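Chitinase (PDB 4TXG) probably hydrolyses the glycosidic bonds of chitin as a family 18 glycoside hydrolase, and probably also binds the polysaccharide. Local coordinates at residues E146-S152 against W180-H185; S152-I156 against I592-G598. All coordinates share one frame; numbering follows the deposited sequence.

Both contacts lie at the N-terminal end of the parallel barrel of the glycosyl hydrolase family 18 domain, on the two flanks of strand 155-161. Their centres are 12 Å apart and they share Ser152. Contact 1 joins the loop ahead of that strand to the loop leading into strand 185-193; contact 2 joins the start of the strand to the end of helix 582-594 and the turn into strand 599-603. Along the chain the order is 146-152, 152-156, 180-185, 592-598. Strand 155-161 pairs with both 185-193 and 599-603, the latter more than 430 residues later, which closes the barrel. A salt bridge from Glu146 OE2 to Arg155 NE (2.8 Å) connects the two contacts directly.

Contact 1 of 2, residues E146-S152 against W180-H185; sequences EQLANGS and WSKLTH
Two loops meet here through polar side chains at the bottom of the barrel: loop 146-152 precedes strand 155-161; loop 180-185 leads into strand 185-193. Asn150 holds one end. Its ND2 donates to Leu183 O at 2.9 Å, with the acceptor close to the amide plane, and to Trp180 O at 3.0 Å, with the acceptor tilted 26° from that plane. Using both N-H groups on two carbonyls of one turn fixes the rotation of the amide, which lies against the Ser181 carbonyl.

At the other end His185 NE2 donates to Glu146 OE1 (2.8 Å), a histidine-carboxylate hydrogen bond. With CG anti to the backbone N (chi1 -165°) and the chain extended beyond, Glu146 reaches the ring. The carboxylate, almost perpendicular to the ring (87°), meets its edge on the syn side of OE1. In this TIM barrel, His185 opens the second strand, and its ring is also held by Thr184 OG1, 2.8 Å from ND1. Leu148 CD2 reaches the ring edge at CE1 (3.8 Å).

Between them, Thr184 CG2 sits beside Ala149 O and 4.0 Å from Ser152 CB. A water accepts from Ala149 N and lies 2.9 Å from Thr184 O, probably donating to it.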
ATOM      1  N   GLU A 146      17.408   4.428  -4.305  1.00  9.25           N
ATOM      2  CA  GLU A 146      16.874   5.699  -4.780  1.00  7.64           C
ATOM      3  C   GLU A 146      17.657   6.901  -4.240  1.00 12.76           C
ATOM      4  O   GLU A 146      18.050   6.938  -3.075  1.00 11.72           O
ATOM      5  CB  GLU A 146      15.388   5.820  -4.406  1.00 10.15           C
ATOM      6  CG  GLU A 146      14.671   6.922  -5.166  1.00  8.76           C
ATOM      7  CD  GLU A 146      13.150   6.849  -5.072  1.00 11.70           C
ATOM      8  OE1 GLU A 146      12.505   7.892  -5.330  1.00 11.03           O
ATOM      9  OE2 GLU A 146      12.600   5.773  -4.746  1.00 12.00           O
ATOM     10  N   GLN A 147      17.913   7.873  -5.109  1.00  8.90           N
ATOM     11  CA  GLN A 147      18.451   9.151  -4.667  1.00  9.73           C
ATOM     12  C   GLN A 147      17.327   9.921  -3.992  1.00 13.61           C
ATOM     13  O   GLN A 147      16.400  10.375  -4.668  1.00 12.42           O
ATOM     14  CB  GLN A 147      19.010   9.947  -5.843  1.00 11.12           C
ATOM     15  CG  GLN A 147      20.092   9.222  -6.634  1.00 10.47           C
ATOM     16  CD  GLN A 147      20.594  10.068  -7.790  1.00 16.37           C
ATOM     17  OE1 GLN A 147      20.882  11.255  -7.622  1.00 17.54           O
ATOM     18  NE2 GLN A 147      20.673   9.473  -8.973  1.00 16.01           N
ATOM     19  N   LEU A 148      17.394  10.057  -2.670  1.00 10.12           N
ATOM     20  CA  LEU A 148      16.278  10.639  -1.920  1.00  7.75           C
ATOM     21  C   LEU A 148      16.513  12.092  -1.510  1.00  8.00           C
ATOM     22  O   LEU A 148      17.631  12.493  -1.187  1.00 12.56           O
ATOM     23  CB  LEU A 148      15.975   9.797  -0.672  1.00  8.49           C
ATOM     24  CG  LEU A 148      15.404   8.392  -0.875  1.00  8.57           C
ATOM     25  CD1 LEU A 148      15.172   7.724   0.477  1.00  9.51           C
ATOM     26  CD2 LEU A 148      14.083   8.391  -1.689  1.00  7.88           C
ATOM     27  N   ALA A 149      15.434  12.869  -1.537  1.00  7.79           N
ATOM     28  CA  ALA A 149      15.468  14.278  -1.188  1.00 11.30           C
ATOM     29  C   ALA A 149      15.854  14.517   0.272  1.00 10.96           C
ATOM     30  O   ALA A 149      15.700  13.643   1.125  1.00  9.61           O
ATOM     31  CB  ALA A 149      14.107  14.914  -1.479  1.00 12.51           C
ATOM     32  N   ASN A 150      16.367  15.718   0.530  1.00  8.69           N
ATOM     33  CA  ASN A 150      16.539  16.231   1.885  1.00 12.97           C
ATOM     34  C   ASN A 150      17.430  15.362   2.785  1.00 11.64           C
ATOM     35  O   ASN A 150      17.339  15.417   4.014  1.00 11.88           O
ATOM     36  CB  ASN A 150      15.151  16.436   2.512  1.00 13.15           C
ATOM     37  CG  ASN A 150      14.367  17.554   1.830  1.00 13.26           C
ATOM     38  OD1 ASN A 150      14.899  18.639   1.620  1.00 11.69           O
ATOM     39  ND2 ASN A 150      13.111  17.284   1.459  1.00  9.47           N
ATOM     40  N   GLY A 151      18.324  14.594   2.173  1.00  9.70           N
ATOM     41  CA  GLY A 151      19.287  13.813   2.932  1.00 10.22           C
ATOM     42  C   GLY A 151      18.695  12.672   3.739  1.00 11.31           C
ATOM     43  O   GLY A 151      19.314  12.203   4.691  1.00 11.61           O
ATOM     44  N   SER A 152      17.502  12.217   3.364  1.00 10.05           N
ATOM     45  CA  SER A 152      16.847  11.160   4.119  1.00  8.69           C
ATOM     46  C   SER A 152      17.332   9.765   3.720  1.00 10.59           C
ATOM     47  O   SER A 152      17.602   9.499   2.552  1.00 11.22           O
ATOM     48  CB  SER A 152      15.327  11.242   3.945  1.00  9.71           C
ATOM     49  OG  SER A 152      14.695  10.266   4.779  1.00  8.62           O
ATOM     50  N   TRP A 180       7.785  20.621   2.729  1.00 10.63           N
ATOM     51  CA  TRP A 180       8.635  20.216   1.619  1.00 10.00           C
ATOM     52  C   TRP A 180      10.054  19.810   2.023  1.00 11.82           C
ATOM     53  O   TRP A 180      10.648  18.930   1.398  1.00 13.81           O
ATOM     54  CB  TRP A 180       8.710  21.350   0.597  1.00  9.26           C
ATOM     55  CG  TRP A 180       7.446  21.525  -0.192  1.00 10.57           C
ATOM     56  CD1 TRP A 180       6.360  22.284   0.147  1.00 12.09           C
ATOM     57  CD2 TRP A 180       7.144  20.932  -1.459  1.00  9.98           C
ATOM     58  NE1 TRP A 180       5.403  22.201  -0.838  1.00 10.90           N
ATOM     59  CE2 TRP A 180       5.855  21.371  -1.829  1.00 10.26           C
ATOM     60  CE3 TRP A 180       7.836  20.074  -2.315  1.00 10.35           C
ATOM     61  CZ2 TRP A 180       5.242  20.973  -3.020  1.00 11.20           C
ATOM     62  CZ3 TRP A 180       7.229  19.691  -3.507  1.00 12.33           C
ATOM     63  CH2 TRP A 180       5.943  20.140  -3.842  1.00 11.30           C
ATOM     64  N   SER A 181      10.591  20.441   3.067  1.00 10.19           N
ATOM     65  CA  SER A 181      11.973  20.178   3.465  1.00  9.31           C
ATOM     66  C   SER A 181      12.119  18.891   4.284  1.00 12.24           C
ATOM     67  O   SER A 181      13.225  18.536   4.684  1.00 10.63           O
ATOM     68  CB  SER A 181      12.538  21.353   4.275  1.00 13.52           C
ATOM     69  OG  SER A 181      11.913  21.436   5.540  1.00 15.47           O
ATOM     70  N   LYS A 182      11.005  18.204   4.534  1.00  9.56           N
ATOM     71  CA  LYS A 182      11.030  17.030   5.400  1.00  9.69           C
ATOM     72  C   LYS A 182      10.439  15.787   4.737  1.00 11.36           C
ATOM     73  O   LYS A 182      10.272  14.760   5.390  1.00 12.58           O
ATOM     74  CB  LYS A 182      10.279  17.327   6.702  1.00 12.96           C
ATOM     75  CG  LYS A 182      10.783  18.585   7.417  1.00 17.57           C
ATOM     76  CD  LYS A 182      10.123  18.770   8.771  1.00 22.58           C
ATOM     77  CE  LYS A 182      10.555  20.075   9.428  1.00 28.31           C
ATOM     78  NZ  LYS A 182      12.036  20.217   9.481  1.00 34.90           N
ATOM     79  N   LEU A 183      10.134  15.885   3.445  1.00 10.68           N
ATOM     80  CA  LEU A 183       9.548  14.776   2.683  1.00 12.35           C
ATOM     81  C   LEU A 183      10.446  14.310   1.536  1.00  8.68           C
ATOM     82  O   LEU A 183      11.387  15.005   1.144  1.00  8.21           O
ATOM     83  CB  LEU A 183       8.189  15.186   2.087  1.00 17.85           C
ATOM     84  CG  LEU A 183       7.045  15.645   2.979  1.00 19.34           C
ATOM     85  CD1 LEU A 183       5.858  16.007   2.133  1.00 16.20           C
ATOM     86  CD2 LEU A 183       6.668  14.544   3.950  1.00 24.99           C
ATOM     87  N   THR A 184      10.151  13.139   0.983  1.00  8.68           N
ATOM     88  CA  THR A 184      10.845  12.715  -0.231  1.00  8.18           C
ATOM     89  C   THR A 184       9.898  12.611  -1.433  1.00  7.41           C
ATOM     90  O   THR A 184      10.319  12.820  -2.578  1.00  8.32           O
ATOM     91  CB  THR A 184      11.562  11.359  -0.039  1.00  9.20           C
ATOM     92  OG1 THR A 184      10.602  10.331   0.243  1.00  8.55           O
ATOM     93  CG2 THR A 184      12.585  11.445   1.099  1.00  9.88           C
ATOM     94  N   HIS A 185       8.634  12.279  -1.165  1.00  6.42           N
ATOM     95  CA  HIS A 185       7.613  12.105  -2.199  1.00  6.26           C
ATOM     96  C   HIS A 185       6.271  12.668  -1.738  1.00  8.50           C
ATOM     97  O   HIS A 185       5.913  12.564  -0.567  1.00  8.26           O
ATOM     98  CB  HIS A 185       7.404  10.627  -2.556  1.00  8.37           C
ATOM     99  CG  HIS A 185       8.624   9.929  -3.071  1.00  8.94           C
ATOM    100  ND1 HIS A 185       9.683   9.583  -2.262  1.00 10.42           N
ATOM    101  CD2 HIS A 185       8.933   9.472  -4.309  1.00  8.95           C
ATOM    102  CE1 HIS A 185      10.607   8.970  -2.983  1.00  9.64           C
ATOM    103  NE2 HIS A 185      10.173   8.885  -4.227  1.00  8.23           N
TER
HETATM  104  O   HOH W   1      13.012  11.886  -3.083  1.00 11.63           O

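Contact 2 of 2, residues S152-I156 against I592-G598; sequences SRRRI and IDANNVG
A salt-bridge network at the closure of the barrel joins Arg153 and Arg154, just ahead of strand 155-161, to Asp593 in the last turn of helix 582-594. Arg153 takes the carboxylate side-on, NE to OD1 and NH2 to OD2 of Asp593 (2.8 Å for the latter), both on syn sides; the NE bond is nearly straight at 172°. Arg154 meets it differently, with NE and NH2 both on Asp593 OD1, and its guanidinium plane is turned 68° from the carboxylate. OD1 therefore accepts three N-H bonds, which would favour a charged aspartate.

The bend at chi2 (-74°) folds the Arg154 chain over Ile592, with CD 3.7 Å from Ile592 CG2, and brings the guanidinium up against the C-terminal end of the helix. Arg153 CG lies over one face of that guanidinium, while Ile592 O stands over the opposite face, displaced toward its rim. The helix stops in a Schellman motif, with Asn596 at positive phi and two bonds back, Val597 N to Ile592 O and Asn596 N to Asp593 O. Arg154 also bonds to this turn: NH2 donates to Asn596 OD1 at 2.9 Å, tilted from the carbonyl plane, and NH1 makes a weak bond to Val597 O.

From there the chain enters strand 599-603, eighth of the TIM barrel and parallel to 155-161. Their pairing begins with Arg155 N to Gly598 O (2.9 Å), and a water donates to Gly598 O (2.7 Å) and Arg153 O. The Arg155 chain, extended from CG to NE, puts NE in a salt bridge with Glu146 OE2, and NH1 donates to Ser455 O and Asn458 OD1. Within 152-156, Ser152 OG donates to Arg154 O (2.7 Å). Phe636 of helix 627-636 packs on Arg154, Ile592 and Asp593.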
ATOM      1  N   SER A 152      17.502  12.217   3.364  1.00 10.05           N
ATOM      2  CA  SER A 152      16.847  11.160   4.119  1.00  8.69           C
ATOM      3  C   SER A 152      17.332   9.765   3.720  1.00 10.59           C
ATOM      4  O   SER A 152      17.602   9.499   2.552  1.00 11.22           O
ATOM      5  CB  SER A 152      15.327  11.242   3.945  1.00  9.71           C
ATOM      6  OG  SER A 152      14.695  10.266   4.779  1.00  8.62           O
ATOM      7  N   ARG A 153      17.454   8.891   4.713  1.00  8.78           N
ATOM      8  CA  ARG A 153      17.761   7.474   4.528  1.00  8.75           C
ATOM      9  C   ARG A 153      16.538   6.663   4.080  1.00  9.56           C
ATOM     10  O   ARG A 153      16.669   5.574   3.521  1.00  9.36           O
ATOM     11  CB  ARG A 153      18.317   6.915   5.846  1.00  9.20           C
ATOM     12  CG  ARG A 153      18.610   5.410   5.894  1.00  9.28           C
ATOM     13  CD  ARG A 153      19.334   5.034   7.197  1.00 11.07           C
ATOM     14  NE  ARG A 153      18.591   5.413   8.404  1.00 10.92           N
ATOM     15  CZ  ARG A 153      18.813   6.510   9.121  1.00 13.89           C
ATOM     16  NH1 ARG A 153      19.766   7.361   8.764  1.00 12.56           N
ATOM     17  NH2 ARG A 153      18.081   6.761  10.202  1.00 10.43           N
ATOM     18  N   ARG A 154      15.351   7.198   4.353  1.00  8.02           N
ATOM     19  CA  ARG A 154      14.095   6.498   4.082  1.00  8.51           C
ATOM     20  C   ARG A 154      13.158   7.354   3.259  1.00  9.54           C
ATOM     21  O   ARG A 154      13.158   8.575   3.397  1.00  7.71           O
ATOM     22  CB  ARG A 154      13.378   6.129   5.387  1.00  7.76           C
ATOM     23  CG  ARG A 154      14.222   5.356   6.375  1.00  8.17           C
ATOM     24  CD  ARG A 154      14.443   3.905   5.951  1.00  9.06           C
ATOM     25  NE  ARG A 154      15.482   3.310   6.793  1.00  8.61           N
ATOM     26  CZ  ARG A 154      16.342   2.388   6.383  1.00  8.76           C
ATOM     27  NH1 ARG A 154      16.260   1.898   5.139  1.00 10.17           N
ATOM     28  NH2 ARG A 154      17.278   1.958   7.217  1.00  9.26           N
ATOM     29  N   ARG A 155      12.321   6.725   2.439  1.00  7.94           N
ATOM     30  CA  ARG A 155      11.252   7.483   1.808  1.00  6.75           C
ATOM     31  C   ARG A 155      10.311   7.998   2.890  1.00  7.24           C
ATOM     32  O   ARG A 155      10.072   7.324   3.888  1.00  6.90           O
ATOM     33  CB  ARG A 155      10.485   6.638   0.802  1.00  6.91           C
ATOM     34  CG  ARG A 155      11.342   6.118  -0.333  1.00  7.03           C
ATOM     35  CD  ARG A 155      10.481   5.561  -1.457  1.00  6.95           C
ATOM     36  NE  ARG A 155      11.312   4.895  -2.452  1.00  6.80           N
ATOM     37  CZ  ARG A 155      11.677   3.623  -2.363  1.00  8.90           C
ATOM     38  NH1 ARG A 155      11.259   2.896  -1.330  1.00  6.54           N
ATOM     39  NH2 ARG A 155      12.448   3.081  -3.307  1.00  6.68           N
ATOM     40  N   ILE A 156       9.814   9.211   2.681  1.00  7.44           N
ATOM     41  CA  ILE A 156       8.815   9.824   3.535  1.00  6.78           C
ATOM     42  C   ILE A 156       7.776  10.368   2.573  1.00  6.98           C
ATOM     43  O   ILE A 156       7.971  11.407   1.937  1.00  8.60           O
ATOM     44  CB  ILE A 156       9.403  10.934   4.430  1.00  9.15           C
ATOM     45  CG1 ILE A 156      10.496  10.357   5.331  1.00  7.40           C
ATOM     46  CG2 ILE A 156       8.300  11.601   5.259  1.00  8.86           C
ATOM     47  CD1 ILE A 156      11.262  11.424   6.125  1.00  9.45           C
ATOM     48  N   ILE A 592      11.205   0.408  11.169  1.00  6.70           N
ATOM     49  CA  ILE A 592      11.583   0.728   9.791  1.00  6.10           C
ATOM     50  C   ILE A 592      13.097   0.696   9.633  1.00  6.73           C
ATOM     51  O   ILE A 592      13.633   0.071   8.704  1.00  8.37           O
ATOM     52  CB  ILE A 592      11.056   2.139   9.364  1.00  6.00           C
ATOM     53  CG1 ILE A 592       9.530   2.132   9.216  1.00 11.03           C
ATOM     54  CG2 ILE A 592      11.727   2.611   8.077  1.00  6.43           C
ATOM     55  CD1 ILE A 592       9.023   1.364   7.996  1.00 13.43           C
ATOM     56  N   ASP A 593      13.797   1.375  10.538  1.00  6.74           N
ATOM     57  CA  ASP A 593      15.242   1.475  10.413  1.00  9.03           C
ATOM     58  C   ASP A 593      15.912   0.131  10.648  1.00 11.34           C
ATOM     59  O   ASP A 593      16.830  -0.235   9.929  1.00 11.14           O
ATOM     60  CB  ASP A 593      15.809   2.511  11.384  1.00 10.98           C
ATOM     61  CG  ASP A 593      16.235   3.809  10.688  1.00 13.63           C
ATOM     62  OD1 ASP A 593      16.419   3.821   9.446  1.00 11.06           O
ATOM     63  OD2 ASP A 593      16.391   4.829  11.398  1.00 14.10           O
ATOM     64  N   ALA A 594      15.436  -0.612  11.641  1.00  8.89           N
ATOM     65  CA  ALA A 594      16.055  -1.889  11.986  1.00 10.67           C
ATOM     66  C   ALA A 594      15.877  -2.942  10.889  1.00 13.32           C
ATOM     67  O   ALA A 594      16.758  -3.775  10.675  1.00 14.92           O
ATOM     68  CB  ALA A 594      15.495  -2.401  13.321  1.00 13.41           C
ATOM     69  N   ASN A 595      14.755  -2.882  10.178  1.00  8.64           N
ATOM     70  CA  ASN A 595      14.499  -3.784   9.057  1.00 10.06           C
ATOM     71  C   ASN A 595      14.953  -3.231   7.712  1.00  8.77           C
ATOM     72  O   ASN A 595      14.754  -3.872   6.677  1.00 11.63           O
ATOM     73  CB  ASN A 595      13.007  -4.116   8.982  1.00 10.38           C
ATOM     74  CG  ASN A 595      12.597  -5.148  10.011  1.00 13.48           C
ATOM     75  OD1 ASN A 595      12.891  -6.329   9.847  1.00 14.65           O
ATOM     76  ND2 ASN A 595      11.919  -4.710  11.081  1.00  9.97           N
ATOM     77  N   ASN A 596      15.553  -2.044   7.734  1.00  6.86           N
ATOM     78  CA  ASN A 596      15.953  -1.325   6.521  1.00  8.18           C
ATOM     79  C   ASN A 596      14.855  -1.301   5.463  1.00  9.61           C
ATOM     80  O   ASN A 596      15.101  -1.515   4.270  1.00  9.05           O
ATOM     81  CB  ASN A 596      17.235  -1.925   5.954  1.00 14.11           C
ATOM     82  CG  ASN A 596      18.439  -1.650   6.844  1.00 21.99           C
ATOM     83  OD1 ASN A 596      18.775  -0.496   7.115  1.00 18.24           O
ATOM     84  ND2 ASN A 596      19.079  -2.715   7.322  1.00 24.18           N
ATOM     85  N   VAL A 597      13.643  -1.006   5.917  1.00  7.95           N
ATOM     86  CA  VAL A 597      12.492  -0.874   5.031  1.00  8.03           C
ATOM     87  C   VAL A 597      12.671   0.375   4.167  1.00  9.47           C
ATOM     88  O   VAL A 597      13.349   1.316   4.564  1.00  8.60           O
ATOM     89  CB  VAL A 597      11.182  -0.813   5.841  1.00  8.16           C
ATOM     90  CG1 VAL A 597       9.962  -0.859   4.925  1.00  7.94           C
ATOM     91  CG2 VAL A 597      11.129  -1.984   6.819  1.00  9.85           C
ATOM     92  N   GLY A 598      12.083   0.366   2.978  1.00  6.33           N
ATOM     93  CA  GLY A 598      12.256   1.468   2.050  1.00  6.06           C
ATOM     94  C   GLY A 598      11.883   2.815   2.640  1.00 10.41           C
ATOM     95  O   GLY A 598      12.557   3.831   2.400  1.00  8.78           O
TER
HETATM   96  O   HOH W   2      15.159   3.594   1.953  1.00 17.04           O
HETATM   97  O   HOH W   3      18.733   1.030   3.992  1.00 21.50           O